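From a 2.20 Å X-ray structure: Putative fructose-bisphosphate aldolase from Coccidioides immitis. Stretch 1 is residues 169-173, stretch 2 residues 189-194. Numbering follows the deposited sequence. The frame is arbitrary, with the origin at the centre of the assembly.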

# COMPACT_ATOMS: atom_id res chain seq x y z
N GLY A 169 -15.13 31.20 7.13
CA GLY A 169 -13.86 31.09 7.82
C GLY A 169 -14.01 31.56 9.24
O GLY A 169 -14.76 32.52 9.50
N VAL A 170 -13.38 30.84 10.16
CA VAL A 170 -13.26 31.26 11.57
C VAL A 170 -11.77 31.22 11.96
O VAL A 170 -11.16 30.13 12.10
CB VAL A 170 -14.10 30.40 12.58
CG1 VAL A 170 -13.94 30.93 14.03
CG2 VAL A 170 -15.59 30.37 12.20
N LEU A 171 -11.22 32.42 12.13
CA LEU A 171 -9.87 32.64 12.65
C LEU A 171 -9.69 32.29 14.11
O LEU A 171 -10.54 32.56 14.96
CB LEU A 171 -9.45 34.10 12.41
CG LEU A 171 -9.37 34.55 10.94
CD1 LEU A 171 -8.93 36.04 10.84
CD2 LEU A 171 -8.43 33.63 10.11
N THR A 172 -8.54 31.72 14.44
CA THR A 172 -8.32 31.23 15.79
C THR A 172 -7.86 32.33 16.73
O THR A 172 -6.94 33.07 16.40
CB THR A 172 -7.27 30.10 15.80
OG1 THR A 172 -7.76 28.97 15.05
CG2 THR A 172 -6.97 29.68 17.20
N THR A 173 -8.48 32.43 17.91
CA THR A 173 -8.04 33.35 18.94
C THR A 173 -7.31 32.58 20.02
O THR A 173 -7.48 31.37 20.14
CB THR A 173 -9.24 34.11 19.59
OG1 THR A 173 -10.16 33.16 20.16
CG2 THR A 173 -9.96 34.97 18.53
N ALA A 189 -4.32 22.95 15.44
CA ALA A 189 -4.18 23.41 14.06
C ALA A 189 -4.85 24.76 13.98
O ALA A 189 -6.07 24.83 13.84
CB ALA A 189 -4.87 22.43 13.11
N PRO A 190 -4.06 25.84 14.10
CA PRO A 190 -4.77 27.12 14.12
C PRO A 190 -5.17 27.61 12.73
O PRO A 190 -4.49 27.33 11.75
CB PRO A 190 -3.77 28.09 14.80
CG PRO A 190 -2.34 27.44 14.57
CD PRO A 190 -2.64 25.93 14.52
N ALA A 191 -6.28 28.33 12.67
CA ALA A 191 -6.70 29.10 11.49
C ALA A 191 -6.17 30.54 11.63
O ALA A 191 -6.58 31.28 12.52
CB ALA A 191 -8.22 29.10 11.37
N PHE A 192 -5.24 30.94 10.78
CA PHE A 192 -4.66 32.27 10.94
C PHE A 192 -4.39 32.91 9.59
O PHE A 192 -3.48 33.70 9.47
CB PHE A 192 -3.42 32.23 11.85
CG PHE A 192 -2.24 31.48 11.27
CD1 PHE A 192 -2.24 30.08 11.25
CD2 PHE A 192 -1.12 32.17 10.77
CE1 PHE A 192 -1.17 29.37 10.72
CE2 PHE A 192 -0.00 31.47 10.25
CZ PHE A 192 -0.03 30.07 10.21
N GLY A 193 -5.20 32.55 8.58
CA GLY A 193 -5.07 33.07 7.21
C GLY A 193 -4.70 31.98 6.20
O GLY A 193 -4.86 32.16 4.98
N ASN A 194 -4.22 30.85 6.70
CA ASN A 194 -4.00 29.68 5.86
C ASN A 194 -5.33 29.11 5.31
O ASN A 194 -6.41 29.37 5.86
CB ASN A 194 -3.16 28.62 6.56
CG ASN A 194 -3.69 28.25 7.93
OD1 ASN A 194 -4.38 29.03 8.58
ND2 ASN A 194 -3.34 27.05 8.38

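Two loop segments, neither in regular secondary structure, are joined here by a pair of hydrogen bonds that both run between Thr172 and Ala191. The backbone N of Thr172 donates to the carbonyl O of Ala191 at 2.8 Å, almost perfectly straight at 174°. In return, the backbone N of Ala191 donates to Thr172 OG1 at 2.9 Å and 161°. Ala191 thus has both its amide and its carbonyl satisfied by one residue, without the repeating ladder of a sheet. A side-chain hydroxyl stands in for a backbone carbonyl, and the m rotamer of Thr172, on a CB that points toward the other stretch, places OG1 for the task. The hydroxyl also bonds elsewhere in the structure, so this buried polar atom is well provided for.

Ala191 carries the largest covered area of the contact, and its small side chain suits the close fit. Ala191 CB points toward stretch 1, 3.2 Å from Val170 O and 3.7 Å from Thr172 OG1. The Ala191 carbonyl O also receives a CA-H...O contact from Leu171 CA at 3.6 Å, a minor supplement to the hydrogen bond from Thr172 N.

Leu171 starts sideways, but its m,t conformation brings its end nearer, so that CD2 packs 3.7 Å from Gly193 N and 4.1 Å from Phe192 CA. Gly193 is required by its own backbone: at phi 115° and psi -17°, a CB would jam against the preceding carbonyl O. Just beside it, Phe192 N donates to Asn194 OD1 (3.0 Å, 176°), a bond within stretch 2 that satisfies the amide following Ala191, while Asn194 ND2 is satisfied elsewhere. Val170 and Thr173 point their CB atoms away, while Thr172 points its CB toward the partner and Leu171 leaves sideways; Thr173 instead caps the helix that follows.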